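Local coordinates for ribose transcriptional regulator (Enterococcus faecium DO, PDB 4RK1), which binds ribose in its sugar-binding domain and, as in other LacI family members, probably binds DNA to repress transcription, at residues 118-121 against 127-130; 145-150 against 159-164; 179-184 against 201-206; 195-200 against 220-225. All coordinates share one frame; numbering follows the deposited sequence.

Interaction 1. Residues 118-121 against 127-130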
loop_
_atom_site.group_PDB
_atom_site.type_symbol
_atom_site.label_atom_id
_atom_site.label_comp_id
_atom_site.label_asym_id
_atom_site.label_seq_id
_atom_site.Cartn_x
_atom_site.Cartn_y
_atom_site.Cartn_z
HETATM N N MSE B 118 13.061 -18.159 -18.155
HETATM C CA MSE B 118 12.655 -19.239 -19.067
HETATM C C MSE B 118 11.431 -18.850 -19.855
HETATM O O MSE B 118 11.304 -19.198 -21.040
HETATM C CB MSE B 118 12.436 -20.569 -18.337
HETATM C CG MSE B 118 13.691 -21.120 -17.664
HETATM SE SE MSE B 118 15.123 -21.651 -18.923
HETATM C CE MSE B 118 14.243 -23.321 -19.511
ATOM N N HIS B 119 10.526 -18.098 -19.230
ATOM C CA HIS B 119 9.330 -17.631 -19.920
ATOM C C HIS B 119 9.661 -16.658 -21.065
ATOM O O HIS B 119 9.216 -16.849 -22.205
ATOM C CB HIS B 119 8.369 -16.965 -18.934
ATOM C CG HIS B 119 7.134 -16.414 -19.578
ATOM N ND1 HIS B 119 6.147 -17.218 -20.108
ATOM C CD2 HIS B 119 6.730 -15.138 -19.783
ATOM C CE1 HIS B 119 5.185 -16.461 -20.607
ATOM N NE2 HIS B 119 5.514 -15.196 -20.423
ATOM N N LEU B 120 10.436 -15.619 -20.764
ATOM C CA LEU B 120 10.839 -14.652 -21.790
ATOM C C LEU B 120 11.645 -15.306 -22.915
ATOM O O LEU B 120 11.440 -15.001 -24.091
ATOM C CB LEU B 120 11.646 -13.496 -21.172
ATOM C CG LEU B 120 10.866 -12.488 -20.302
ATOM C CD1 LEU B 120 11.800 -11.451 -19.701
ATOM C CD2 LEU B 120 9.765 -11.804 -21.093
ATOM N N LEU B 121 12.559 -16.200 -22.554
ATOM C CA LEU B 121 13.386 -16.890 -23.541
ATOM C C LEU B 121 12.566 -17.859 -24.392
ATOM O O LEU B 121 12.806 -17.955 -25.589
ATOM C CB LEU B 121 14.550 -17.615 -22.868
ATOM C CG LEU B 121 15.555 -16.692 -22.188
ATOM C CD1 LEU B 121 16.362 -17.426 -21.122
ATOM C CD2 LEU B 121 16.467 -16.016 -23.201
ATOM N N THR B 127 17.424 -10.296 -26.341
ATOM C CA THR B 127 17.970 -9.105 -25.715
ATOM C C THR B 127 16.948 -8.662 -24.687
ATOM O O THR B 127 15.831 -8.274 -25.025
ATOM C CB THR B 127 18.244 -7.986 -26.741
ATOM O OG1 THR B 127 19.033 -8.516 -27.814
ATOM C CG2 THR B 127 19.001 -6.839 -26.091
ATOM N N ILE B 128 17.332 -8.773 -23.427
ATOM C CA ILE B 128 16.415 -8.587 -22.327
ATOM C C ILE B 128 16.986 -7.575 -21.354
ATOM O O ILE B 128 18.170 -7.611 -21.029
ATOM C CB ILE B 128 16.171 -9.926 -21.604
ATOM C CG1 ILE B 128 15.412 -10.883 -22.535
ATOM C CG2 ILE B 128 15.418 -9.702 -20.293
ATOM C CD1 ILE B 128 15.336 -12.310 -22.025
ATOM N N ALA B 129 16.117 -6.692 -20.879
ATOM C CA ALA B 129 16.467 -5.699 -19.882
ATOM C C ALA B 129 16.070 -6.189 -18.498
ATOM O O ALA B 129 15.011 -6.798 -18.307
ATOM C CB ALA B 129 15.777 -4.377 -20.188
ATOM N N LEU B 130 16.949 -5.925 -17.547
ATOM C CA LEU B 130 16.734 -6.224 -16.147
ATOM C C LEU B 130 16.523 -4.894 -15.439
ATOM O O LEU B 130 17.398 -4.036 -15.454
ATOM C CB LEU B 130 17.970 -6.932 -15.600
ATOM C CG LEU B 130 17.804 -7.932 -14.471
ATOM C CD1 LEU B 130 16.999 -9.136 -14.938
ATOM C CD2 LEU B 130 19.185 -8.345 -13.989
#

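Interaction 2. Residues 145-150 against 159-164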
loop_
_atom_site.group_PDB
_atom_site.type_symbol
_atom_site.label_atom_id
_atom_site.label_comp_id
_atom_site.label_asym_id
_atom_site.label_seq_id
_atom_site.Cartn_x
_atom_site.Cartn_y
_atom_site.Cartn_z
ATOM N N GLU B 145 20.206 -14.080 -10.056
ATOM C CA GLU B 145 21.027 -15.260 -10.303
ATOM C C GLU B 145 20.220 -16.367 -10.981
ATOM O O GLU B 145 20.704 -17.005 -11.913
ATOM C CB GLU B 145 21.653 -15.769 -9.002
ATOM C CG GLU B 145 22.683 -14.826 -8.391
ATOM C CD GLU B 145 23.858 -14.578 -9.315
ATOM O OE1 GLU B 145 24.457 -15.572 -9.774
ATOM O OE2 GLU B 145 24.169 -13.396 -9.587
ATOM N N GLY B 146 18.990 -16.581 -10.534
ATOM C CA GLY B 146 18.133 -17.583 -11.161
ATOM C C GLY B 146 17.813 -17.215 -12.595
ATOM O O GLY B 146 17.758 -18.078 -13.484
ATOM N N PHE B 147 17.598 -15.923 -12.826
ATOM C CA PHE B 147 17.372 -15.422 -14.171
ATOM C C PHE B 147 18.592 -15.670 -15.069
ATOM O O PHE B 147 18.453 -16.061 -16.232
ATOM C CB PHE B 147 17.049 -13.939 -14.119
ATOM C CG PHE B 147 16.588 -13.379 -15.418
ATOM C CD1 PHE B 147 15.252 -13.453 -15.774
ATOM C CD2 PHE B 147 17.481 -12.765 -16.282
ATOM C CE1 PHE B 147 14.810 -12.922 -16.966
ATOM C CE2 PHE B 147 17.041 -12.241 -17.482
ATOM C CZ PHE B 147 15.709 -12.329 -17.824
ATOM N N LYS B 148 19.780 -15.447 -14.527
ATOM C CA LYS B 148 21.017 -15.710 -15.273
ATOM C C LYS B 148 21.219 -17.193 -15.570
ATOM O O LYS B 148 21.778 -17.549 -16.598
ATOM C CB LYS B 148 22.228 -15.154 -14.530
ATOM C CG LYS B 148 22.339 -13.640 -14.608
ATOM C CD LYS B 148 23.430 -13.118 -13.687
ATOM C CE LYS B 148 23.715 -11.649 -13.953
ATOM N NZ LYS B 148 24.741 -11.098 -13.027
ATOM N N SER B 149 20.770 -18.052 -14.663
ATOM C CA SER B 149 20.762 -19.498 -14.892
ATOM C C SER B 149 19.908 -19.864 -16.107
ATOM O O SER B 149 20.292 -20.720 -16.897
ATOM C CB SER B 149 20.256 -20.226 -13.639
ATOM O OG SER B 149 20.333 -21.625 -13.783
ATOM N N ALA B 150 18.755 -19.210 -16.264
ATOM C CA ALA B 150 17.928 -19.389 -17.452
ATOM C C ALA B 150 18.655 -18.935 -18.719
ATOM O O ALA B 150 18.605 -19.612 -19.739
ATOM C CB ALA B 150 16.595 -18.659 -17.307
ATOM N N ASP B 159 26.404 -10.587 -21.073
ATOM C CA ASP B 159 26.522 -9.190 -21.517
ATOM C C ASP B 159 25.596 -8.837 -22.697
ATOM O O ASP B 159 25.856 -7.890 -23.441
ATOM C CB ASP B 159 27.987 -8.845 -21.835
ATOM C CG ASP B 159 28.663 -9.878 -22.722
ATOM O OD1 ASP B 159 28.118 -10.215 -23.797
ATOM O OD2 ASP B 159 29.748 -10.354 -22.336
ATOM N N GLN B 160 24.528 -9.611 -22.869
ATOM C CA GLN B 160 23.387 -9.241 -23.719
ATOM C C GLN B 160 22.170 -8.927 -22.821
ATOM O O GLN B 160 21.041 -8.735 -23.301
ATOM C CB GLN B 160 23.080 -10.398 -24.673
ATOM C CG GLN B 160 22.242 -10.054 -25.895
ATOM C CD GLN B 160 22.294 -11.149 -26.950
ATOM O OE1 GLN B 160 23.370 -11.591 -27.347
ATOM N NE2 GLN B 160 21.133 -11.595 -27.403
ATOM N N LEU B 161 22.410 -8.933 -21.508
ATOM C CA LEU B 161 21.472 -8.392 -20.534
ATOM C C LEU B 161 21.666 -6.899 -20.503
ATOM O O LEU B 161 22.777 -6.441 -20.274
ATOM C CB LEU B 161 21.773 -8.896 -19.123
ATOM C CG LEU B 161 20.992 -10.068 -18.558
ATOM C CD1 LEU B 161 21.511 -10.353 -17.156
ATOM C CD2 LEU B 161 19.500 -9.766 -18.546
ATOM N N ILE B 162 20.589 -6.148 -20.707
ATOM C CA ILE B 162 20.625 -4.705 -20.524
ATOM C C ILE B 162 20.295 -4.430 -19.060
ATOM O O ILE B 162 19.166 -4.651 -18.618
ATOM C CB ILE B 162 19.630 -3.979 -21.462
ATOM C CG1 ILE B 162 19.779 -4.464 -22.911
ATOM C CG2 ILE B 162 19.815 -2.467 -21.368
ATOM C CD1 ILE B 162 21.199 -4.434 -23.438
ATOM N N LEU B 163 21.282 -3.958 -18.310
ATOM C CA LEU B 163 21.122 -3.689 -16.885
ATOM C C LEU B 163 20.562 -2.295 -16.662
ATOM O O LEU B 163 21.188 -1.309 -17.040
ATOM C CB LEU B 163 22.468 -3.825 -16.163
ATOM C CG LEU B 163 23.135 -5.198 -16.280
ATOM C CD1 LEU B 163 24.471 -5.219 -15.545
ATOM C CD2 LEU B 163 22.222 -6.300 -15.765
ATOM N N LEU B 164 19.391 -2.209 -16.037
ATOM C CA LEU B 164 18.769 -0.917 -15.750
ATOM C C LEU B 164 18.512 -0.755 -14.254
ATOM O O LEU B 164 17.361 -0.852 -13.800
ATOM C CB LEU B 164 17.478 -0.758 -16.551
ATOM C CG LEU B 164 17.601 -0.898 -18.065
ATOM C CD1 LEU B 164 16.229 -0.832 -18.704
ATOM C CD2 LEU B 164 18.497 0.180 -18.651
#

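Interaction 3. Residues 179-184 against 201-206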
loop_
_atom_site.group_PDB
_atom_site.type_symbol
_atom_site.label_atom_id
_atom_site.label_comp_id
_atom_site.label_asym_id
_atom_site.label_seq_id
_atom_site.Cartn_x
_atom_site.Cartn_y
_atom_site.Cartn_z
ATOM N N GLU B 179 15.982 5.042 -20.885
ATOM C CA GLU B 179 17.079 4.100 -21.108
ATOM C C GLU B 179 16.590 2.816 -21.779
ATOM O O GLU B 179 17.243 2.291 -22.675
ATOM C CB GLU B 179 17.776 3.760 -19.795
ATOM C CG GLU B 179 18.610 4.897 -19.217
ATOM C CD GLU B 179 19.143 4.578 -17.831
ATOM O OE1 GLU B 179 18.981 3.426 -17.383
ATOM O OE2 GLU B 179 19.723 5.477 -17.188
ATOM N N LEU B 180 15.438 2.306 -21.356
ATOM C CA LEU B 180 14.890 1.110 -21.984
ATOM C C LEU B 180 14.608 1.353 -23.461
ATOM O O LEU B 180 14.943 0.520 -24.310
ATOM C CB LEU B 180 13.609 0.663 -21.280
ATOM C CG LEU B 180 12.893 -0.536 -21.903
ATOM C CD1 LEU B 180 13.727 -1.796 -21.773
ATOM C CD2 LEU B 180 11.525 -0.713 -21.253
ATOM N N LEU B 181 13.980 2.486 -23.763
ATOM C CA LEU B 181 13.627 2.822 -25.149
ATOM C C LEU B 181 14.866 2.990 -26.040
ATOM O O LEU B 181 14.832 2.681 -27.223
ATOM C CB LEU B 181 12.772 4.085 -25.186
ATOM C CG LEU B 181 11.377 3.942 -24.566
ATOM C CD1 LEU B 181 10.772 5.302 -24.300
ATOM C CD2 LEU B 181 10.455 3.108 -25.447
ATOM N N ASP B 182 15.958 3.464 -25.461
ATOM C CA ASP B 182 17.202 3.617 -26.215
ATOM C C ASP B 182 18.013 2.322 -26.352
ATOM O O ASP B 182 18.995 2.280 -27.093
ATOM C CB ASP B 182 18.052 4.738 -25.601
ATOM C CG ASP B 182 17.536 6.119 -25.969
ATOM O OD1 ASP B 182 16.820 6.246 -26.989
ATOM O OD2 ASP B 182 17.833 7.076 -25.238
ATOM N N SER B 183 17.602 1.265 -25.659
ATOM C CA SER B 183 18.286 -0.024 -25.760
ATOM C C SER B 183 17.686 -0.846 -26.883
ATOM O O SER B 183 16.664 -0.474 -27.468
ATOM C CB SER B 183 18.170 -0.797 -24.439
ATOM O OG SER B 183 16.881 -1.388 -24.303
ATOM N N ALA B 184 18.305 -1.987 -27.160
ATOM C CA ALA B 184 17.754 -2.954 -28.109
ATOM C C ALA B 184 16.879 -4.029 -27.424
ATOM O O ALA B 184 16.504 -5.007 -28.058
ATOM C CB ALA B 184 18.882 -3.618 -28.887
ATOM N N ARG B 201 3.709 3.032 -17.130
ATOM C CA ARG B 201 3.455 4.452 -17.242
ATOM C C ARG B 201 4.402 5.092 -18.254
ATOM O O ARG B 201 3.962 5.810 -19.145
ATOM C CB ARG B 201 3.588 5.144 -15.888
ATOM C CG ARG B 201 3.340 6.645 -15.964
ATOM C CD ARG B 201 3.670 7.336 -14.655
ATOM N NE ARG B 201 3.617 8.782 -14.795
ATOM C CZ ARG B 201 3.904 9.648 -13.825
ATOM N NH1 ARG B 201 4.266 9.223 -12.624
ATOM N NH2 ARG B 201 3.831 10.951 -14.066
ATOM N N GLY B 202 5.696 4.831 -18.107
ATOM C CA GLY B 202 6.688 5.366 -19.027
ATOM C C GLY B 202 6.417 4.986 -20.469
ATOM O O GLY B 202 6.494 5.825 -21.366
ATOM N N LEU B 203 6.071 3.728 -20.708
ATOM C CA LEU B 203 5.843 3.260 -22.078
ATOM C C LEU B 203 4.576 3.835 -22.678
ATOM O O LEU B 203 4.559 4.238 -23.851
ATOM C CB LEU B 203 5.817 1.733 -22.137
ATOM C CG LEU B 203 7.181 1.114 -21.856
ATOM C CD1 LEU B 203 7.042 -0.383 -21.662
ATOM C CD2 LEU B 203 8.170 1.436 -22.970
ATOM N N GLU B 204 3.517 3.888 -21.873
ATOM C CA GLU B 204 2.277 4.550 -22.287
ATOM C C GLU B 204 2.527 6.006 -22.717
ATOM O O GLU B 204 2.065 6.436 -23.775
ATOM C CB GLU B 204 1.246 4.492 -21.159
ATOM C CG GLU B 204 0.706 3.084 -20.920
ATOM C CD GLU B 204 0.168 2.842 -19.511
ATOM O OE1 GLU B 204 0.195 3.759 -18.657
ATOM O OE2 GLU B 204 -0.294 1.706 -19.261
ATOM N N GLU B 205 3.276 6.745 -21.907
ATOM C CA GLU B 205 3.565 8.149 -22.203
ATOM C C GLU B 205 4.429 8.338 -23.453
ATOM O O GLU B 205 4.319 9.360 -24.130
ATOM C CB GLU B 205 4.195 8.828 -20.990
ATOM C CG GLU B 205 3.184 8.974 -19.856
ATOM C CD GLU B 205 3.740 9.622 -18.617
ATOM O OE1 GLU B 205 4.888 10.121 -18.665
ATOM O OE2 GLU B 205 3.006 9.627 -17.598
ATOM N N ALA B 206 5.258 7.346 -23.769
ATOM C CA ALA B 206 6.078 7.366 -24.984
ATOM C C ALA B 206 5.339 6.831 -26.215
ATOM O O ALA B 206 5.922 6.730 -27.287
ATOM C CB ALA B 206 7.361 6.581 -24.761
#

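Interaction 4. Residues 195-200 against 220-225. With RIB (alpha-D-ribofuranose), chain K.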
loop_
_atom_site.group_PDB
_atom_site.type_symbol
_atom_site.label_atom_id
_atom_site.label_comp_id
_atom_site.label_asym_id
_atom_site.label_seq_id
_atom_site.Cartn_x
_atom_site.Cartn_y
_atom_site.Cartn_z
ATOM N N LEU B 195 8.010 -1.747 -9.834
ATOM C CA LEU B 195 8.881 -1.394 -10.953
ATOM C C LEU B 195 8.173 -1.588 -12.286
ATOM O O LEU B 195 8.254 -0.730 -13.160
ATOM C CB LEU B 195 10.162 -2.223 -10.923
ATOM C CG LEU B 195 11.199 -1.815 -9.872
ATOM C CD1 LEU B 195 12.265 -2.891 -9.771
ATOM C CD2 LEU B 195 11.849 -0.473 -10.207
ATOM N N ALA B 196 7.473 -2.708 -12.453
ATOM C CA ALA B 196 6.764 -2.933 -13.703
ATOM C C ALA B 196 5.700 -1.859 -13.951
ATOM O O ALA B 196 5.533 -1.415 -15.096
ATOM C CB ALA B 196 6.147 -4.333 -13.747
ATOM N N PHE B 197 4.973 -1.457 -12.905
ATOM C CA PHE B 197 3.927 -0.435 -13.063
ATOM C C PHE B 197 4.544 0.890 -13.546
ATOM O O PHE B 197 3.976 1.578 -14.386
ATOM C CB PHE B 197 3.172 -0.173 -11.769
ATOM C CG PHE B 197 2.495 -1.385 -11.171
ATOM C CD1 PHE B 197 2.204 -2.507 -11.930
ATOM C CD2 PHE B 197 2.148 -1.384 -9.824
ATOM C CE1 PHE B 197 1.585 -3.601 -11.361
ATOM C CE2 PHE B 197 1.528 -2.475 -9.252
ATOM C CZ PHE B 197 1.245 -3.587 -10.019
ATOM N N GLY B 198 5.705 1.229 -12.999
ATOM C CA GLY B 198 6.492 2.368 -13.476
ATOM C C GLY B 198 6.778 2.322 -14.958
ATOM O O GLY B 198 6.621 3.328 -15.658
ATOM N N LEU B 199 7.175 1.148 -15.441
ATOM C CA LEU B 199 7.419 0.936 -16.860
ATOM C C LEU B 199 6.165 1.090 -17.691
ATOM O O LEU B 199 6.207 1.680 -18.768
ATOM C CB LEU B 199 8.022 -0.442 -17.119
ATOM C CG LEU B 199 9.495 -0.617 -16.765
ATOM C CD1 LEU B 199 9.863 -2.087 -16.902
ATOM C CD2 LEU B 199 10.373 0.247 -17.656
ATOM N N TYR B 200 5.049 0.555 -17.210
ATOM C CA TYR B 200 3.797 0.740 -17.924
ATOM C C TYR B 200 3.554 2.222 -18.173
ATOM O O TYR B 200 3.212 2.617 -19.280
ATOM C CB TYR B 200 2.612 0.191 -17.140
ATOM C CG TYR B 200 2.254 -1.266 -17.348
ATOM C CD1 TYR B 200 3.201 -2.275 -17.242
ATOM C CD2 TYR B 200 0.930 -1.636 -17.572
ATOM C CE1 TYR B 200 2.850 -3.610 -17.392
ATOM C CE2 TYR B 200 0.568 -2.958 -17.710
ATOM C CZ TYR B 200 1.525 -3.946 -17.608
ATOM O OH TYR B 200 1.152 -5.261 -17.752
ATOM N N ASP B 220 6.062 -10.684 -7.645
ATOM C CA ASP B 220 5.326 -10.639 -6.355
ATOM C C ASP B 220 3.899 -11.164 -6.518
ATOM O O ASP B 220 3.435 -11.937 -5.699
ATOM C CB ASP B 220 5.235 -9.246 -5.712
ATOM C CG ASP B 220 6.536 -8.787 -5.100
ATOM O OD1 ASP B 220 7.479 -9.609 -4.944
ATOM O OD2 ASP B 220 6.604 -7.580 -4.786
ATOM N N ASN B 221 3.226 -10.721 -7.578
ATOM C CA ASN B 221 1.790 -10.879 -7.744
ATOM C C ASN B 221 0.985 -10.121 -6.687
ATOM O O ASN B 221 0.070 -10.664 -6.083
ATOM C CB ASN B 221 1.385 -12.363 -7.769
ATOM C CG ASN B 221 -0.038 -12.569 -8.254
ATOM O OD1 ASN B 221 -0.480 -11.927 -9.209
ATOM N ND2 ASN B 221 -0.767 -13.450 -7.587
ATOM N N ILE B 222 1.318 -8.856 -6.466
ATOM C CA ILE B 222 0.455 -8.003 -5.639
ATOM C C ILE B 222 -0.882 -7.832 -6.367
ATOM O O ILE B 222 -0.956 -8.021 -7.585
ATOM C CB ILE B 222 1.126 -6.654 -5.267
ATOM C CG1 ILE B 222 1.508 -5.832 -6.513
ATOM C CG2 ILE B 222 2.360 -6.907 -4.408
ATOM C CD1 ILE B 222 1.910 -4.402 -6.202
ATOM N N ASP B 223 -1.943 -7.538 -5.617
ATOM C CA ASP B 223 -3.311 -7.469 -6.177
ATOM C C ASP B 223 -3.436 -6.583 -7.420
ATOM O O ASP B 223 -4.150 -6.932 -8.366
ATOM C CB ASP B 223 -4.313 -6.961 -5.113
ATOM C CG ASP B 223 -4.662 -8.010 -4.075
ATOM O OD1 ASP B 223 -4.238 -9.173 -4.220
ATOM O OD2 ASP B 223 -5.367 -7.669 -3.103
HETATM N N MSE B 224 -2.734 -5.451 -7.422
HETATM C CA MSE B 224 -2.810 -4.478 -8.533
HETATM C C MSE B 224 -2.509 -5.053 -9.899
HETATM O O MSE B 224 -2.982 -4.510 -10.919
HETATM C CB MSE B 224 -1.910 -3.277 -8.212
HETATM C CG MSE B 224 -2.152 -2.055 -9.096
HETATM SE SE MSE B 224 -3.886 -1.205 -8.669
HETATM C CE MSE B 224 -4.270 -0.295 -10.377
ATOM N N CYS B 225 -1.751 -6.151 -9.952
ATOM C CA CYS B 225 -1.454 -6.839 -11.233
ATOM C C CYS B 225 -2.699 -7.152 -12.064
ATOM O O CYS B 225 -2.653 -7.166 -13.289
ATOM C CB CYS B 225 -0.719 -8.150 -10.975
ATOM S SG CYS B 225 0.984 -7.985 -10.423
HETATM O O5 RIB K . 8.091 -5.973 -3.805
HETATM C C5 RIB K . 9.018 -5.629 -2.767
HETATM C C4 RIB K . 10.113 -6.598 -2.832
HETATM O O4 RIB K . 11.079 -6.350 -1.796
HETATM C C3 RIB K . 9.348 -7.901 -2.661
HETATM O O3 RIB K . 9.604 -8.643 -3.839
HETATM C C2 RIB K . 9.890 -8.463 -1.364
HETATM O O2 RIB K . 10.269 -9.825 -1.469
HETATM C C1 RIB K . 10.985 -7.476 -0.906
HETATM O O1 RIB K . 12.238 -8.100 -0.703
#

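Interaction 1. Residues 118-121 against 127-130
I128 meets L120 and L121 across this contact. Its side chain points from the strand to the helix. The outer methyl CD1 does most of the touching. I128 CD1 lies 4.0 Å from L120 CB, close to the helix backbone. I128 CD1 is also 4.0 Å from L121 CD2, so one methyl is shared between two neighbouring leucines. The second branch of I128 reaches L120 too, with I128 CG2 4.1 Å from L120 CD1. L120 starts out toward the strand, and its side chain runs at a slant to that of I128. L121 behaves differently. Its CB bond does not aim at the strand, but the end of the side chain swings nearer and meets I128 at about a right angle. In I128, CG1 sits anti to the carbonyl carbon (chi1 -67°) and CD1 continues the chain outward (chi2 170°). This extended branch carries CD1 to the helix. The elements are helix 109-122 and strand 128-133, joined by a short connection. The helix lies against one face of the sheet in the type I periplasmic-binding-protein fold used by LacI family sugar domains. All three touching residues are buried. F147 of helix 138-153 also covers I128, and L120 continues over the sheet to S215 and I217.

Interaction 2. Residues 145-150 against 159-164
L161 carries this contact from segment 159-164, meeting F147 and K148 of the helix. Just before it, Q160 is tied down by its own amide: Q160 NE2 donates to Q126 O. L161 then turns toward helix 138-153. Its fork splits between two partners. L161 CD2 lies 3.6 Å from F147 CE2, at the edge of the ring and near its plane. The methyl therefore meets the rim of the phenyl group and does not sit over its face. L161 CD1 lies 4.1 Å from K148 CE. The lysine chain is extended beyond CG and passes L161 at about a right angle, so its CE lies against the leucine methyl. The first torsion of L161 is skewed from a staggered value (chi1 -98°), which suggests a mildly strained rotation. In F147, CG stands anti to the backbone N (chi1 -171°), and this carries the ring from the helix to the sheet. After L161 the strand runs on through I162, L163 and L164. I162 pairs by backbone hydrogen bonds with I128 and L130, and L164 with L130. The contact belongs to the beta-alpha-beta unit of strand 128-133, helix 138-153 and strand 161-166, the last being an outermost strand of the sheet in this chain. F147 also touches L130 and F189, A150 faces helix 109-122, and L164 packs on helix 177-182.

Interaction 3. Residues 179-184 against 201-206
L181 makes the tight part of this contact, with one methyl for each of two partners. L181 CD1 is 3.7 Å from A206 CB. L181 CD2 is 3.8 Å from L203 CD2. The side chains of L181 and L203 lie alongside each other and point opposite ways. L203 CD2 also meets the buried L180, but more loosely, at 4.3 Å from L180 CD2. Within segment 179-184, L180 O accepts from both S183 N and S183 OG, the hydroxyl S183 OG at 2.7 Å from L180 O. The solvent side is polar. A206 is exposed, although its methyl faces L181. Beyond it, R201 NE makes a salt bridge to E205 OE2 at 3.0 Å. This bond is nearly straight (169°) and lies in the guanidinium plane, but it reaches E205 from above the carboxylate plane. E205 OE2 also pairs with K231 of the second subunit, and R201 makes a cation-pi contact with Y227 of that subunit. This side of helix 193-205 therefore joins the dimer interface. Helix 177-182 lies beside helix 193-205, Y214 touches L180, L181 and L203, and L180 reaches strand 161-166 at L164.

Interaction 4. Residues 195-200 against 220-225
The loop that follows strand 215-218 begins at the ribose pocket with D220 and then folds against helix 193-205. There F197 meets I222, M224 and C225. F197 CE2 and CZ do the touching, and the partners approach the ring obliquely. F197 CE2 is 3.6 Å from I222 CD1, and F197 CZ is 3.6 Å from M224 CB. F197 CE2 also lies 3.7 Å from M224 CG. C225 N is 3.9 Å from F197 CZ, and C225 SG is 4.4 Å from F197 CZ. I222 CG1 takes the tight position between the backbone N and the carbonyl carbon (chi1 59°), and its chain then extends to the ring. M224, a selenomethionine, bends at its second torsion, and its end leads away from segment 195-200. M224 also packs on I228 of the second subunit. F197 in turn touches M224 of that subunit. At the sugar, D220 OD1 accepts a hydrogen bond from RIB O3 at 2.6 Å. N192, just before the same helix, also binds the sugar. The side-chain contacts of the ring are apolar and have no fixed bond direction. D220 bonds the sugar and D193 holds the I222 amide, consistent with a loop that joins the sugar site to the subunit interface.

Overall arrangement
Interaction 1 comes first in the chain and closes the short connection between helix 109-122 and strand 128-133. Interaction 2 opens after it has closed. It bridges the loop from helix 138-153 to strand 161-166, which pairs with strand 128-133 of interaction 1. Interaction 3 follows, joining helix 177-182 to the end of helix 193-205, with strand 187-190 between them in sequence. Interaction 4 opens before interaction 3 has closed, so these two cross. It ties helix 193-205, which both use, to the loop after strand 215-218. None of the four nests within another. Interaction 3 touches each of the others, while interaction 4 stays apart from interactions 1 and 2. Interactions 3 and 4 also meet the second subunit.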